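Local coordinates for phosphoribosylaminoimidazole carboxylase (PDB 5C5D), which catalyses the reversible carboxylation of 5-aminoimidazole ribonucleotide with carbon dioxide to 4-carboxy-5-aminoimidazole ribonucleotide in purine biosynthesis, at the interface of chains A and B. Sequence-based numbering; all coordinates share one arbitrary frame. Chains: chain A/B, phosphoribosylaminoimidazole carboxylase.

Contact 1: the interface of chains A and B. Residues chain A 69-70, 100-101, 104-105; chain B 68-70, 101.
Two serines reach across the dimer axis in matching fashion: the hydroxyl OG of A:Ser69 donates a hydrogen bond to the carbonyl O of B:Ser101 over 2.8 Å, and B:Ser69 treats A:Ser101 alike. Each hydroxyl lies in the carbonyl plane on a lone pair of the oxygen, with a C=O...O angle of 113°. Serine suits the place because its short arm holds a donor close to the backbone; with OG turned anti to N (chi1 178° in A:Ser69), the hydroxyl points at the other subunit. The hydroxyl of A:Ser101 works within its own chain, accepting the nearly straight bond from A:Asn70 N to A:Ser101 OG, 2.9 Å long, so that the helix and the loop bearing A:Ser69 are tied together.

Further bonds use backbone carbonyls. The amide N of B:Ser69 donates to A:Arg104 O at 3.0 Å, and the guanidinium NH1 of B:Arg68 reaches A:Met105 O at 3.0 Å. The latter bond is less regular, tilted from both the carbonyl and the guanidinium planes. An extended arginine chain provides the length needed to reach this second carbonyl.

Two bridging waters continue the polar network. Water 1 lies 2.7 Å from A:Ser69 OG and also meets B:Asn70 O; water 2 makes the reciprocal pair with B:Ser69 OG and A:Asn70 O, and the waters bond to each other.

Apolar contacts fill in around these bonds. The methyl CE of A:Met105 curls back to 3.8 Å from B:Ser69 CB. The side chains of B:Arg68 and A:Arg104 cross at about a right angle, with B:Arg68 CG 3.8 Å above the A:Arg104 guanidinium plane, toward its rim.

In the fold, residues 68-70 lie in the loop between strand 60-65 and helix 72-79, bonded to helix 99-103 of their own chain and packed against the partner's helix and the residues after it. A:Ser69 and B:Ser69 also bind substrate, which places this contact beside the active site.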
ATOM      1  N   SER A  69     -13.301  -5.312 -10.046  1.00 21.32           N
ATOM      2  CA  SER A  69     -12.817  -6.667  -9.848  1.00 18.70           C
ATOM      3  C   SER A  69     -13.052  -7.457 -11.117  1.00 20.83           C
ATOM      4  O   SER A  69     -14.207  -7.691 -11.492  1.00 21.70           O
ATOM      5  CB  SER A  69     -13.520  -7.334  -8.666  1.00 22.61           C
ATOM      6  OG  SER A  69     -13.069  -8.673  -8.516  1.00 22.86           O
ATOM      7  N   ASN A  70     -11.961  -7.824 -11.784  1.00 19.23           N
ATOM      8  CA  ASN A  70     -12.039  -8.440 -13.096  1.00 20.64           C
ATOM      9  C   ASN A  70     -12.289  -9.934 -12.995  1.00 23.80           C
ATOM     10  O   ASN A  70     -11.368 -10.716 -12.769  1.00 25.56           O
ATOM     11  CB  ASN A  70     -10.754  -8.168 -13.889  1.00 22.56           C
ATOM     12  CG  ASN A  70     -10.702  -8.917 -15.215  1.00 23.77           C
ATOM     13  OD1 ASN A  70     -11.710  -9.418 -15.728  1.00 24.41           O
ATOM     14  ND2 ASN A  70      -9.499  -8.995 -15.782  1.00 25.46           N
ATOM     15  N   TYR A 100      -4.890  -6.376  -8.818  1.00 18.67           N
ATOM     16  CA  TYR A 100      -4.691  -7.709  -8.243  1.00 18.91           C
ATOM     17  C   TYR A 100      -5.752  -8.716  -8.638  1.00 23.14           C
ATOM     18  O   TYR A 100      -5.464  -9.912  -8.680  1.00 21.11           O
ATOM     19  CB  TYR A 100      -4.602  -7.618  -6.725  1.00 19.67           C
ATOM     20  CG  TYR A 100      -3.373  -6.856  -6.314  1.00 18.98           C
ATOM     21  CD1 TYR A 100      -2.137  -7.490  -6.326  1.00 27.24           C
ATOM     22  CD2 TYR A 100      -3.425  -5.516  -6.030  1.00 24.65           C
ATOM     23  CE1 TYR A 100      -0.994  -6.802  -5.998  1.00 27.84           C
ATOM     24  CE2 TYR A 100      -2.280  -4.822  -5.719  1.00 28.24           C
ATOM     25  CZ  TYR A 100      -1.073  -5.489  -5.717  1.00 32.00           C
ATOM     26  OH  TYR A 100       0.060  -4.773  -5.386  1.00 41.79           O
ATOM     27  N   SER A 101      -6.977  -8.270  -8.961  1.00 20.51           N
ATOM     28  CA  SER A 101      -8.007  -9.202  -9.405  1.00 18.36           C
ATOM     29  C   SER A 101      -7.677  -9.814 -10.761  1.00 20.76           C
ATOM     30  O   SER A 101      -8.139 -10.925 -11.081  1.00 21.89           O
ATOM     31  CB  SER A 101      -9.391  -8.511  -9.463  1.00 17.89           C
ATOM     32  OG  SER A 101      -9.418  -7.541 -10.504  1.00 19.93           O
ATOM     33  N   ARG A 104      -4.135 -12.399  -9.787  1.00 21.47           N
ATOM     34  CA  ARG A 104      -4.151 -13.506  -8.834  1.00 19.00           C
ATOM     35  C   ARG A 104      -5.072 -14.619  -9.297  1.00 22.35           C
ATOM     36  O   ARG A 104      -6.142 -14.841  -8.765  1.00 22.45           O
ATOM     37  CB  ARG A 104      -4.538 -12.963  -7.450  1.00 17.54           C
ATOM     38  CG  ARG A 104      -3.433 -12.148  -6.860  1.00 20.37           C
ATOM     39  CD  ARG A 104      -2.416 -13.037  -6.177  1.00 20.61           C
ATOM     40  NE  ARG A 104      -2.947 -13.526  -4.910  1.00 20.69           N
ATOM     41  CZ  ARG A 104      -2.507 -14.591  -4.262  1.00 27.56           C
ATOM     42  NH1 ARG A 104      -1.507 -15.316  -4.764  1.00 36.57           N
ATOM     43  NH2 ARG A 104      -3.055 -14.937  -3.117  1.00 28.52           N
ATOM     44  N   MET A 105      -4.608 -15.322 -10.315  1.00 23.25           N
ATOM     45  CA  MET A 105      -5.378 -16.425 -10.899  1.00 26.13           C
ATOM     46  C   MET A 105      -4.975 -17.718 -10.186  1.00 27.77           C
ATOM     47  O   MET A 105      -3.833 -17.849  -9.734  1.00 33.88           O
ATOM     48  CB  MET A 105      -5.114 -16.526 -12.392  1.00 24.88           C
ATOM     49  CG  MET A 105      -5.519 -15.299 -13.201  1.00 26.52           C
ATOM     50  SD  MET A 105      -7.319 -15.121 -13.301  1.00 29.99           S
ATOM     51  CE  MET A 105      -7.556 -13.822 -12.082  1.00 31.94           C
TER
ATOM     52  N   ARG B  68      -7.566 -16.032  -3.608  1.00 19.24           N
ATOM     53  CA  ARG B  68      -6.970 -15.307  -4.710  1.00 19.50           C
ATOM     54  C   ARG B  68      -7.976 -14.336  -5.242  1.00 20.99           C
ATOM     55  O   ARG B  68      -8.680 -13.720  -4.446  1.00 20.30           O
ATOM     56  CB  ARG B  68      -6.448 -16.287  -5.749  1.00 20.29           C
ATOM     57  CG  ARG B  68      -5.403 -17.156  -5.121  1.00 27.09           C
ATOM     58  CD  ARG B  68      -4.686 -18.020  -6.137  1.00 32.74           C
ATOM     59  NE  ARG B  68      -3.514 -18.610  -5.514  1.00 41.09           N
ATOM     60  CZ  ARG B  68      -2.566 -19.272  -6.162  1.00 50.34           C
ATOM     61  NH1 ARG B  68      -2.650 -19.446  -7.473  1.00 53.00           N
ATOM     62  NH2 ARG B  68      -1.535 -19.762  -5.486  1.00 53.68           N
ATOM     63  N   SER B  69      -8.046 -14.143  -6.549  1.00 19.11           N
ATOM     64  CA  SER B  69      -9.056 -13.263  -7.104  1.00 16.99           C
ATOM     65  C   SER B  69     -10.425 -13.930  -7.022  1.00 21.85           C
ATOM     66  O   SER B  69     -10.687 -14.944  -7.679  1.00 23.25           O
ATOM     67  CB  SER B  69      -8.711 -12.908  -8.539  1.00 20.00           C
ATOM     68  OG  SER B  69      -9.685 -12.047  -9.100  1.00 20.76           O
ATOM     69  N   ASN B  70     -11.285 -13.367  -6.190  1.00 17.95           N
ATOM     70  CA  ASN B  70     -12.588 -13.953  -5.940  1.00 19.40           C
ATOM     71  C   ASN B  70     -13.600 -13.609  -7.021  1.00 19.87           C
ATOM     72  O   ASN B  70     -14.167 -12.509  -7.021  1.00 20.36           O
ATOM     73  CB  ASN B  70     -13.102 -13.486  -4.597  1.00 19.34           C
ATOM     74  CG  ASN B  70     -14.515 -13.983  -4.288  1.00 19.56           C
ATOM     75  OD1 ASN B  70     -15.086 -14.818  -4.997  1.00 20.15           O
ATOM     76  ND2 ASN B  70     -15.071 -13.472  -3.202  1.00 17.22           N
ATOM     77  N   SER B 101     -10.650  -7.821  -4.684  1.00 18.06           N
ATOM     78  CA  SER B 101     -11.470  -8.589  -5.630  1.00 16.89           C
ATOM     79  C   SER B 101     -12.849  -8.948  -5.093  1.00 19.71           C
ATOM     80  O   SER B 101     -13.770  -9.195  -5.889  1.00 19.39           O
ATOM     81  CB  SER B 101     -10.728  -9.878  -6.073  1.00 17.22           C
ATOM     82  OG  SER B 101     -10.639 -10.856  -5.039  1.00 17.91           O
TER
HETATM   83  O   HOH W   1     -13.984 -10.980  -9.517  1.00 31.84           O
HETATM   84  O   HOH W   2     -11.819 -12.556 -10.480  1.00 35.71           O

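Contact 2: the interface of chains A and B. Residues chain A 94, 97; chain B 100, 104.
This is an aromatic and aliphatic patch of the two-fold interface between like subunits, where side chains interlock to join two copies of the deposited octamer, the assembly typical of PurE enzymes. The aromatic B:Tyr100 is its centre. Its CE1 sits over a face of the A:Phe94 ring, 3.4 Å from CG and offset toward the rim. The two rings are inclined by roughly 44° and are therefore not stacked in parallel; a broad phenyl face can accept such a slanted approach. CG of A:Phe94 is anti to the carbonyl carbon (chi1 -61°), which swings the phenyl group out toward the tyrosine.

On the same side of the tyrosine ring, the methyl of A:Ala97 makes a CH-pi contact, with CB 3.9 Å from the ring centroid and nearest to CD2. Alanine suits this spot because a methyl group can settle on the aromatic face without holding the two backbones apart. A:Phe94 and A:Ala97 thus share the ring, the first beyond its CE1 corner and the second toward CD2.

B:Arg104 adds its aliphatic stem. CD lies 3.9 Å from A:Phe94 CE2, beside the phenyl rim, while bends at chi2 and chi3 lead the chain past the ring. Its guanidinium plane is steeply turned, 69° from that of the phenyl group, so the contact is made by methylene and not by a flat charge-on-ring stack.

By burying carbon surface from the 3-10 helix 93-96, helix 99-103 and the residue that follows each, the patch probably contributes hydrophobic cohesion to the subunit pair and fixes the relative position of these two short elements.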
ATOM      1  N   PHE A  94      -8.314   2.983  -4.955  1.00 17.31           N
ATOM      2  CA  PHE A  94      -7.455   2.233  -4.034  1.00 14.35           C
ATOM      3  C   PHE A  94      -6.031   2.067  -4.571  1.00 16.27           C
ATOM      4  O   PHE A  94      -5.463   1.003  -4.498  1.00 17.37           O
ATOM      5  CB  PHE A  94      -8.053   0.864  -3.714  1.00 13.09           C
ATOM      6  CG  PHE A  94      -9.405   0.938  -3.032  1.00 16.64           C
ATOM      7  CD1 PHE A  94      -9.509   1.307  -1.710  1.00 18.53           C
ATOM      8  CD2 PHE A  94     -10.557   0.622  -3.702  1.00 20.32           C
ATOM      9  CE1 PHE A  94     -10.735   1.393  -1.073  1.00 19.28           C
ATOM     10  CE2 PHE A  94     -11.801   0.714  -3.059  1.00 25.75           C
ATOM     11  CZ  PHE A  94     -11.881   1.071  -1.740  1.00 22.49           C
ATOM     12  N   ALA A  97      -5.481  -0.827  -6.985  1.00 15.79           N
ATOM     13  CA  ALA A  97      -5.521  -2.188  -6.450  1.00 18.12           C
ATOM     14  C   ALA A  97      -6.452  -3.124  -7.207  1.00 15.51           C
ATOM     15  O   ALA A  97      -6.394  -4.319  -6.993  1.00 16.35           O
ATOM     16  CB  ALA A  97      -5.904  -2.145  -4.961  1.00 18.25           C
TER
ATOM     17  N   TYR B 100      -9.533  -6.790  -2.355  1.00 14.10           N
ATOM     18  CA  TYR B 100     -10.165  -5.849  -3.303  1.00 17.00           C
ATOM     19  C   TYR B 100     -11.004  -6.580  -4.346  1.00 20.85           C
ATOM     20  O   TYR B 100     -12.000  -6.022  -4.820  1.00 18.27           O
ATOM     21  CB  TYR B 100      -9.137  -4.945  -3.971  1.00 16.55           C
ATOM     22  CG  TYR B 100      -8.598  -4.004  -2.943  1.00 18.87           C
ATOM     23  CD1 TYR B 100      -9.390  -2.955  -2.492  1.00 23.33           C
ATOM     24  CD2 TYR B 100      -7.371  -4.220  -2.361  1.00 21.09           C
ATOM     25  CE1 TYR B 100      -8.948  -2.118  -1.541  1.00 24.64           C
ATOM     26  CE2 TYR B 100      -6.919  -3.357  -1.380  1.00 25.17           C
ATOM     27  CZ  TYR B 100      -7.741  -2.317  -0.992  1.00 22.07           C
ATOM     28  OH  TYR B 100      -7.306  -1.440  -0.005  1.00 31.38           O
ATOM     29  N   ARG B 104     -14.779  -4.837  -4.892  1.00 18.90           N
ATOM     30  CA  ARG B 104     -15.049  -3.973  -6.039  1.00 16.45           C
ATOM     31  C   ARG B 104     -15.992  -4.576  -7.073  1.00 17.18           C
ATOM     32  O   ARG B 104     -15.608  -4.971  -8.175  1.00 17.23           O
ATOM     33  CB  ARG B 104     -13.725  -3.601  -6.690  1.00 18.00           C
ATOM     34  CG  ARG B 104     -12.914  -2.670  -5.785  1.00 17.46           C
ATOM     35  CD  ARG B 104     -13.354  -1.242  -6.019  1.00 17.19           C
ATOM     36  NE  ARG B 104     -12.877  -0.761  -7.325  1.00 20.50           N
ATOM     37  CZ  ARG B 104     -13.321   0.303  -7.983  1.00 24.10           C
ATOM     38  NH1 ARG B 104     -14.347   1.013  -7.529  1.00 31.20           N
ATOM     39  NH2 ARG B 104     -12.754   0.660  -9.126  1.00 24.20           N
TER

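Contact 1 and contact 2 belong to one two-fold interface, with the centres of their C-alpha atoms about 10 Å apart. Helix 99-103 and the residues just after it serve both. A:Arg104 offers its backbone carbonyl and a guanidinium face in contact 1, and B:Arg104 its aliphatic stem in contact 2; by symmetry, each copy plays both parts. Contact 1 is chiefly polar, with directional bonds and bridging water, whereas contact 2 is chiefly carbon packing. Since A:Ser69 and B:Ser69 bind substrate, the combined arrangement suggests that subunit pairing supports the shape of the active-site loop, although the structure alone does not show such coupling.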